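Local atomic coordinates of O-methyltransferase (Saccharopolyspora spinosa, PDB entry 4CE0), a protein that probably transfers a methyl group from S-adenosyl-L-methionine to the 4'-hydroxyl of the rhamnose of spinosyn, with a bound magnesium ion, during antibiotic biosynthesis. Residues V209-F215 with G241-W246; T192-R197 with A222-F226. All blocks are in the same frame, centred on the assembly; numbering follows the deposited sequence.

Overall arrangement
Both contacts belong to one Rossmann-like methyltransferase domain. Contact 1 lies in the central sheet, where the last parallel strand, 207-211, meets the antiparallel strand 244-247. It is partly buried: its strand part is packed from both sides, while the loop at Gly241 reaches the surface. Contact 2 is a buried helix pair, 189-199 against 219-230, on one face of the same sheet. Contact 1 is held by backbone hydrogen bonds and carries two magnesium ligands. Contact 2 is joined by apolar, CH-pi and sulfur-aromatic packing. The two meet mainly at Val223, which touches Ile211, Tyr214 and Trp246; CD1 of Ile211 is 3.8 Å from CG2 of Val223.

Contact 1 of 2, residues V209-F215 with G241-W246; sequences VIIDDYF and GTGAYW. With MG (magnesium ion), chain C.
Val209 and Trp246 pair across two antiparallel strands of the Rossmann-like methyltransferase sheet. Strand 207-211 is the last parallel strand, and 244-247 runs back beside it. Val209 and Trp246 bond to each other in both directions, N of each to O of the other, at 2.9 Å. Ile211 and Ala244 do the same further along; Ile211 N to Ala244 O is 2.7 Å. Ile210 and Tyr245 form the non-hydrogen-bonded pair between them.

The indole of Trp246 lies flat against Val209. Its CG sits between the backbone N and the carbonyl carbon (chi1 84°), and this folds the ring over the neighbouring strand. CB of Val209 stands 4.0 Å from the centroid of the six-membered ring of Trp246, almost on the ring normal, a CH-pi contact. The two methyls spread over the same face, CG2 by CZ2 and CG1 by CZ3. Arg227 makes a cation-pi contact with the indole. On the other face of the sheet, CG1 of Ile210 meets only the CB of Tyr245, whose ring leads away to an edge-to-face contact with His237.

Past the strand end, CG of Tyr214 is anti to the backbone N (chi1 -180°), which lays CD2 of the Tyr214 ring 3.6 Å from CB of Ala244. CB of Tyr214 touches the same methyl and also lies over one face of the Phe215 ring. Between the strand end and Tyr214, two successive residues, Asp212 and Asp213, bind magnesium. Asp212 lends OD2, and its OD1 is gripped by salt bridges to Arg183 and Arg59, which probably fix the carboxylate's rotation. Asp185 and three waters complete the site. Asp213 binds magnesium through OD2 at 2.1 Å, and its OD1 accepts a 2.7 Å hydrogen bond from water 1, itself a magnesium ligand.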
ATOM      1  N   VAL A 209      15.718  19.498 -10.933  1.00 19.67           N
ATOM      2  CA  VAL A 209      14.573  20.369 -10.715  1.00 24.77           C
ATOM      3  C   VAL A 209      13.380  19.766 -11.434  1.00 25.35           C
ATOM      4  O   VAL A 209      13.431  19.509 -12.655  1.00 19.90           O
ATOM      5  CB  VAL A 209      14.763  21.797 -11.257  1.00 25.28           C
ATOM      6  CG1 VAL A 209      13.571  22.628 -10.833  1.00 29.08           C
ATOM      7  CG2 VAL A 209      15.998  22.392 -10.738  1.00 32.01           C
ATOM      8  N   ILE A 210      12.314  19.551 -10.663  1.00 17.75           N
ATOM      9  CA  ILE A 210      11.065  19.034 -11.158  1.00 19.87           C
ATOM     10  C   ILE A 210       9.984  20.117 -11.067  1.00 17.78           C
ATOM     11  O   ILE A 210       9.754  20.720 -10.018  1.00 16.77           O
ATOM     12  CB  ILE A 210      10.661  17.787 -10.377  1.00 23.25           C
ATOM     13  CG1 ILE A 210      11.675  16.662 -10.601  1.00 20.91           C
ATOM     14  CG2 ILE A 210       9.292  17.301 -10.811  1.00 18.81           C
ATOM     15  CD1 ILE A 210      11.475  15.506  -9.686  1.00 17.95           C
ATOM     16  N   ILE A 211       9.338  20.387 -12.188  1.00 12.14           N
ATOM     17  CA  ILE A 211       8.311  21.439 -12.255  1.00 18.84           C
ATOM     18  C   ILE A 211       6.967  20.741 -12.486  1.00 19.01           C
ATOM     19  O   ILE A 211       6.689  20.269 -13.582  1.00 20.84           O
ATOM     20  CB  ILE A 211       8.562  22.412 -13.393  1.00 27.10           C
ATOM     21  CG1 ILE A 211      10.005  22.923 -13.400  1.00 27.52           C
ATOM     22  CG2 ILE A 211       7.580  23.575 -13.308  1.00 22.65           C
ATOM     23  CD1 ILE A 211      10.343  23.870 -12.261  1.00 31.97           C
ATOM     24  N   ASP A 212       6.120  20.678 -11.468  1.00 16.97           N
ATOM     25  CA  ASP A 212       4.992  19.786 -11.570  1.00 14.95           C
ATOM     26  C   ASP A 212       3.968  20.282 -12.597  1.00 24.99           C
ATOM     27  O   ASP A 212       3.283  19.473 -13.198  1.00 19.86           O
ATOM     28  CB  ASP A 212       4.319  19.578 -10.201  1.00 20.44           C
ATOM     29  CG  ASP A 212       3.267  18.481 -10.238  1.00 23.30           C
ATOM     30  OD1 ASP A 212       3.661  17.293 -10.273  1.00 22.43           O
ATOM     31  OD2 ASP A 212       2.050  18.788 -10.259  1.00 20.10           O
ATOM     32  N   ASP A 213       3.872  21.601 -12.770  1.00 20.54           N
ATOM     33  CA  ASP A 213       2.888  22.218 -13.664  1.00 28.30           C
ATOM     34  C   ASP A 213       3.540  23.160 -14.655  1.00 26.74           C
ATOM     35  O   ASP A 213       3.063  24.282 -14.885  1.00 25.19           O
ATOM     36  CB  ASP A 213       1.856  23.015 -12.857  1.00 34.05           C
ATOM     37  CG  ASP A 213       0.979  22.127 -12.025  1.00 38.71           C
ATOM     38  OD1 ASP A 213      -0.014  21.597 -12.573  1.00 40.74           O
ATOM     39  OD2 ASP A 213       1.307  21.924 -10.842  1.00 28.16           O
ATOM     40  N   TYR A 214       4.605  22.687 -15.276  1.00 30.63           N
ATOM     41  CA  TYR A 214       5.328  23.495 -16.249  1.00 24.70           C
ATOM     42  C   TYR A 214       4.444  24.080 -17.347  1.00 21.62           C
ATOM     43  O   TYR A 214       4.823  25.066 -17.963  1.00 30.26           O
ATOM     44  CB  TYR A 214       6.406  22.665 -16.928  1.00 22.36           C
ATOM     45  CG  TYR A 214       7.191  23.456 -17.944  1.00 21.71           C
ATOM     46  CD1 TYR A 214       7.794  24.658 -17.613  1.00 28.69           C
ATOM     47  CD2 TYR A 214       7.321  23.001 -19.241  1.00 23.68           C
ATOM     48  CE1 TYR A 214       8.510  25.399 -18.571  1.00 27.10           C
ATOM     49  CE2 TYR A 214       8.032  23.713 -20.210  1.00 29.42           C
ATOM     50  CZ  TYR A 214       8.625  24.913 -19.865  1.00 26.68           C
ATOM     51  OH  TYR A 214       9.342  25.611 -20.800  1.00 28.79           O
ATOM     52  N   PHE A 215       3.288  23.486 -17.612  1.00 24.41           N
ATOM     53  CA  PHE A 215       2.516  23.919 -18.793  1.00 30.81           C
ATOM     54  C   PHE A 215       1.406  24.841 -18.414  1.00 33.94           C
ATOM     55  O   PHE A 215       0.707  25.388 -19.258  1.00 34.74           O
ATOM     56  CB  PHE A 215       2.084  22.734 -19.621  1.00 32.59           C
ATOM     57  CG  PHE A 215       3.254  21.885 -20.013  1.00 47.49           C
ATOM     58  CD1 PHE A 215       4.292  22.412 -20.752  1.00 66.38           C
ATOM     59  CD2 PHE A 215       3.364  20.604 -19.567  1.00 52.21           C
ATOM     60  CE1 PHE A 215       5.386  21.638 -21.048  1.00 72.25           C
ATOM     61  CE2 PHE A 215       4.458  19.812 -19.869  1.00 51.64           C
ATOM     62  CZ  PHE A 215       5.467  20.321 -20.601  1.00 64.01           C
ATOM     63  N   GLY A 241       3.221  15.897 -20.373  1.00 34.07           N
ATOM     64  CA  GLY A 241       2.444  16.985 -20.960  1.00 30.00           C
ATOM     65  C   GLY A 241       1.912  17.964 -19.932  1.00 32.33           C
ATOM     66  O   GLY A 241       1.183  18.895 -20.272  1.00 33.94           O
ATOM     67  N   THR A 242       2.267  17.740 -18.666  1.00 27.50           N
ATOM     68  CA  THR A 242       1.889  18.613 -17.554  1.00 33.27           C
ATOM     69  C   THR A 242       3.155  19.065 -16.805  1.00 27.87           C
ATOM     70  O   THR A 242       3.478  20.235 -16.761  1.00 26.25           O
ATOM     71  CB  THR A 242       0.952  17.889 -16.574  1.00 38.92           C
ATOM     72  OG1 THR A 242      -0.289  17.629 -17.227  1.00 34.81           O
ATOM     73  CG2 THR A 242       0.704  18.727 -15.305  1.00 41.44           C
ATOM     74  N   GLY A 243       3.855  18.092 -16.234  1.00 15.52           N
ATOM     75  CA  GLY A 243       5.081  18.315 -15.523  1.00 25.80           C
ATOM     76  C   GLY A 243       6.269  18.269 -16.453  1.00 22.25           C
ATOM     77  O   GLY A 243       6.225  17.695 -17.547  1.00 29.57           O
ATOM     78  N   ALA A 244       7.347  18.884 -16.006  1.00 18.83           N
ATOM     79  CA  ALA A 244       8.573  18.865 -16.755  1.00 13.52           C
ATOM     80  C   ALA A 244       9.706  18.913 -15.773  1.00 19.83           C
ATOM     81  O   ALA A 244       9.505  19.266 -14.620  1.00 20.89           O
ATOM     82  CB  ALA A 244       8.621  20.071 -17.699  1.00 25.50           C
ATOM     83  N   TYR A 245      10.914  18.585 -16.224  1.00 21.18           N
ATOM     84  CA  TYR A 245      12.040  18.663 -15.320  1.00 16.28           C
ATOM     85  C   TYR A 245      13.323  18.878 -16.086  1.00 20.60           C
ATOM     86  O   TYR A 245      13.381  18.725 -17.328  1.00 19.38           O
ATOM     87  CB  TYR A 245      12.130  17.370 -14.501  1.00 13.59           C
ATOM     88  CG  TYR A 245      12.593  16.179 -15.285  1.00 22.20           C
ATOM     89  CD1 TYR A 245      11.696  15.433 -16.067  1.00 21.13           C
ATOM     90  CD2 TYR A 245      13.924  15.794 -15.269  1.00 37.44           C
ATOM     91  CE1 TYR A 245      12.112  14.314 -16.791  1.00 21.12           C
ATOM     92  CE2 TYR A 245      14.364  14.681 -15.998  1.00 40.41           C
ATOM     93  CZ  TYR A 245      13.457  13.945 -16.753  1.00 39.94           C
ATOM     94  OH  TYR A 245      13.903  12.846 -17.457  1.00 49.07           O
ATOM     95  N   TRP A 246      14.354  19.250 -15.349  1.00 27.10           N
ATOM     96  CA  TRP A 246      15.683  19.220 -15.920  1.00 29.16           C
ATOM     97  C   TRP A 246      16.675  18.825 -14.879  1.00 23.45           C
ATOM     98  O   TRP A 246      16.393  18.854 -13.662  1.00 17.97           O
ATOM     99  CB  TRP A 246      16.038  20.550 -16.597  1.00 30.24           C
ATOM    100  CG  TRP A 246      16.581  21.672 -15.732  1.00 30.30           C
ATOM    101  CD1 TRP A 246      17.880  21.867 -15.359  1.00 27.29           C
ATOM    102  CD2 TRP A 246      15.836  22.778 -15.189  1.00 28.53           C
ATOM    103  NE1 TRP A 246      17.986  23.019 -14.603  1.00 32.72           N
ATOM    104  CE2 TRP A 246      16.748  23.596 -14.494  1.00 28.74           C
ATOM    105  CE3 TRP A 246      14.488  23.146 -15.225  1.00 30.07           C
ATOM    106  CZ2 TRP A 246      16.355  24.762 -13.838  1.00 31.26           C
ATOM    107  CZ3 TRP A 246      14.103  24.305 -14.581  1.00 32.46           C
ATOM    108  CH2 TRP A 246      15.035  25.104 -13.904  1.00 26.85           C
TER
HETATM  109 MG    MG C1251       1.022  20.329  -9.535  1.00 31.12          MG
HETATM  110  O   HOH W   1      -0.774  19.759 -10.815  1.00 29.08           O
HETATM  111  O   HOH W   2      -0.147  18.982  -8.296  1.00 28.24           O
HETATM  112  O   HOH W   3      -0.460  21.615  -8.833  1.00 41.82           O

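Contact 2 of 2, residues T192-R197 with A222-F226; sequences TMDSLR and AVKGF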
ATOM      1  N   THR A 192       6.448  29.699  -7.534  1.00 27.23           N
ATOM      2  CA  THR A 192       7.471  29.085  -8.372  1.00 20.11           C
ATOM      3  C   THR A 192       8.742  29.925  -8.353  1.00 24.05           C
ATOM      4  O   THR A 192       9.841  29.400  -8.130  1.00 21.50           O
ATOM      5  CB  THR A 192       6.966  28.920  -9.834  1.00 29.24           C
ATOM      6  OG1 THR A 192       5.729  28.209  -9.828  1.00 29.12           O
ATOM      7  CG2 THR A 192       7.970  28.183 -10.674  1.00 29.21           C
ATOM      8  N   MET A 193       8.609  31.227  -8.564  1.00 27.66           N
ATOM      9  CA  MET A 193       9.790  32.108  -8.529  1.00 32.72           C
ATOM     10  C   MET A 193      10.518  32.108  -7.164  1.00 37.44           C
ATOM     11  O   MET A 193      11.756  31.961  -7.093  1.00 26.81           O
ATOM     12  CB  MET A 193       9.409  33.534  -8.928  1.00 38.97           C
ATOM     13  CG  MET A 193      10.610  34.428  -9.190  1.00 40.74           C
ATOM     14  SD  MET A 193      11.663  33.850 -10.548  1.00 41.32           S
ATOM     15  CE  MET A 193      10.675  34.215 -12.001  1.00 46.61           C
ATOM     16  N   ASP A 194       9.757  32.267  -6.087  1.00 28.90           N
ATOM     17  CA  ASP A 194      10.342  32.300  -4.735  1.00 26.50           C
ATOM     18  C   ASP A 194      11.085  31.014  -4.404  1.00 28.35           C
ATOM     19  O   ASP A 194      12.120  31.041  -3.731  1.00 26.19           O
ATOM     20  CB  ASP A 194       9.260  32.552  -3.680  1.00 29.70           C
ATOM     21  CG  ASP A 194       8.763  33.987  -3.687  1.00 48.02           C
ATOM     22  OD1 ASP A 194       9.554  34.887  -4.069  1.00 51.01           O
ATOM     23  OD2 ASP A 194       7.584  34.208  -3.321  1.00 48.09           O
ATOM     24  N   SER A 195      10.549  29.888  -4.868  1.00 26.19           N
ATOM     25  CA  SER A 195      11.191  28.621  -4.665  1.00 24.77           C
ATOM     26  C   SER A 195      12.480  28.523  -5.484  1.00 22.82           C
ATOM     27  O   SER A 195      13.516  28.109  -4.981  1.00 24.11           O
ATOM     28  CB  SER A 195      10.205  27.467  -4.998  1.00 21.51           C
ATOM     29  OG  SER A 195      10.849  26.216  -4.823  1.00 37.01           O
ATOM     30  N   LEU A 196      12.419  28.891  -6.755  1.00 26.57           N
ATOM     31  CA  LEU A 196      13.603  28.810  -7.610  1.00 32.41           C
ATOM     32  C   LEU A 196      14.673  29.759  -7.130  1.00 27.47           C
ATOM     33  O   LEU A 196      15.818  29.350  -6.953  1.00 30.75           O
ATOM     34  CB  LEU A 196      13.274  29.114  -9.093  1.00 28.57           C
ATOM     35  CG  LEU A 196      12.520  28.006  -9.826  1.00 27.87           C
ATOM     36  CD1 LEU A 196      12.077  28.513 -11.181  1.00 32.92           C
ATOM     37  CD2 LEU A 196      13.390  26.773  -9.972  1.00 23.58           C
ATOM     38  N   ARG A 197      14.314  31.021  -6.928  1.00 27.29           N
ATOM     39  CA  ARG A 197      15.307  32.027  -6.488  1.00 34.72           C
ATOM     40  C   ARG A 197      16.061  31.598  -5.225  1.00 38.51           C
ATOM     41  O   ARG A 197      17.271  31.769  -5.123  1.00 33.29           O
ATOM     42  CB  ARG A 197      14.649  33.366  -6.195  1.00 34.80           C
ATOM     43  CG  ARG A 197      14.221  34.118  -7.432  1.00 41.47           C
ATOM     44  CD  ARG A 197      13.900  35.606  -7.167  1.00 51.06           C
ATOM     45  NE  ARG A 197      13.291  36.180  -8.361  1.00 53.82           N
ATOM     46  CZ  ARG A 197      13.955  36.420  -9.490  1.00 58.39           C
ATOM     47  NH1 ARG A 197      15.267  36.183  -9.568  1.00 55.91           N
ATOM     48  NH2 ARG A 197      13.314  36.904 -10.542  1.00 60.09           N
ATOM     49  N   ALA A 222       7.403  31.849 -14.794  1.00 29.07           N
ATOM     50  CA  ALA A 222       8.440  31.955 -13.787  1.00 28.14           C
ATOM     51  C   ALA A 222       9.683  31.158 -14.169  1.00 26.66           C
ATOM     52  O   ALA A 222      10.801  31.623 -13.982  1.00 26.22           O
ATOM     53  CB  ALA A 222       7.930  31.527 -12.406  1.00 29.89           C
ATOM     54  N   VAL A 223       9.483  29.945 -14.674  1.00 26.50           N
ATOM     55  CA  VAL A 223      10.587  29.045 -14.973  1.00 24.67           C
ATOM     56  C   VAL A 223      11.440  29.608 -16.107  1.00 30.62           C
ATOM     57  O   VAL A 223      12.664  29.666 -16.024  1.00 33.94           O
ATOM     58  CB  VAL A 223      10.058  27.644 -15.372  1.00 21.45           C
ATOM     59  CG1 VAL A 223      11.201  26.758 -15.811  1.00 21.88           C
ATOM     60  CG2 VAL A 223       9.235  26.988 -14.213  1.00 26.76           C
ATOM     61  N   LYS A 224      10.785  30.019 -17.183  1.00 38.25           N
ATOM     62  CA  LYS A 224      11.498  30.667 -18.265  1.00 30.48           C
ATOM     63  C   LYS A 224      12.120  32.005 -17.778  1.00 30.09           C
ATOM     64  O   LYS A 224      13.291  32.295 -18.057  1.00 32.80           O
ATOM     65  CB  LYS A 224      10.563  30.836 -19.473  1.00 32.74           C
ATOM     66  CG  LYS A 224      10.194  29.483 -20.108  1.00 44.54           C
ATOM     67  CD  LYS A 224       9.044  29.554 -21.109  1.00 51.57           C
ATOM     68  CE  LYS A 224       9.379  30.461 -22.278  1.00 63.91           C
ATOM     69  NZ  LYS A 224       9.932  29.733 -23.461  1.00 65.36           N
ATOM     70  N   GLY A 225      11.373  32.798 -17.017  1.00 30.95           N
ATOM     71  CA  GLY A 225      11.906  34.073 -16.552  1.00 40.54           C
ATOM     72  C   GLY A 225      13.107  33.849 -15.648  1.00 44.73           C
ATOM     73  O   GLY A 225      14.117  34.530 -15.749  1.00 40.05           O
ATOM     74  N   PHE A 226      13.014  32.865 -14.765  1.00 33.89           N
ATOM     75  CA  PHE A 226      14.142  32.547 -13.898  1.00 34.76           C
ATOM     76  C   PHE A 226      15.322  31.993 -14.710  1.00 35.45           C
ATOM     77  O   PHE A 226      16.458  32.406 -14.516  1.00 34.65           O
ATOM     78  CB  PHE A 226      13.740  31.568 -12.777  1.00 32.29           C
ATOM     79  CG  PHE A 226      14.893  31.139 -11.927  1.00 25.10           C
ATOM     80  CD1 PHE A 226      15.442  32.005 -10.994  1.00 34.11           C
ATOM     81  CD2 PHE A 226      15.471  29.894 -12.098  1.00 30.39           C
ATOM     82  CE1 PHE A 226      16.534  31.624 -10.237  1.00 36.17           C
ATOM     83  CE2 PHE A 226      16.549  29.504 -11.329  1.00 41.57           C
ATOM     84  CZ  PHE A 226      17.076  30.367 -10.398  1.00 42.43           C
TER
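Leu196 lies against the flat side of the Phe226 ring where two helices of the methyltransferase fold pack. CB of Leu196 sits over the ring centre, 3.8 Å from the Phe226 centroid and 11° off the normal, which makes a CH-pi contact. One branch of Leu196, CD1, reaches both CB and CD2 of Phe226, the latter at 3.8 Å. Phe226 carries CG anti to its backbone N (chi1 176°), and this lays the ring across the helix 189-199. The far end of the ring, at CE1 and CZ, reaches the backbone of Leu196 and Arg197; CE1 of Phe226 is 4.0 Å from Arg197 CA.

Met193 comes to the same ring obliquely. SD of Met193 is 5.4 Å from the centroid of Phe226, a Met-aromatic contact, and touches Phe226 CB more closely. The Met193 chain is bent at both chi2 and chi3, which turns the methyl back to the other helix. CE of Met193 thus lies on Ala222, 3.3 Å from O of Ala222 and 3.9 Å from its CB. SD also lies over one face of the Arg197 guanidinium, displaced toward its rim. That group forms a salt bridge with Glu229, about one turn beyond Phe226 in its helix.

Small groups meet at the start of the contact. CG2 of Thr192 touches Ala222 CB at 3.8 Å and also reaches Val223 CG2. The OG1 of Thr192 turns back to hydrogen-bond Leu188 O.

The short helix axes pass 9.5 Å apart and cross at -38°. Both helices lie on one face of the central sheet. Thr192 and Leu196 rest on Leu184 of strand 179-184, while helix 219-230 follows strand 207-211 in the chain and packs through Val223 on Tyr214 of the loop between them.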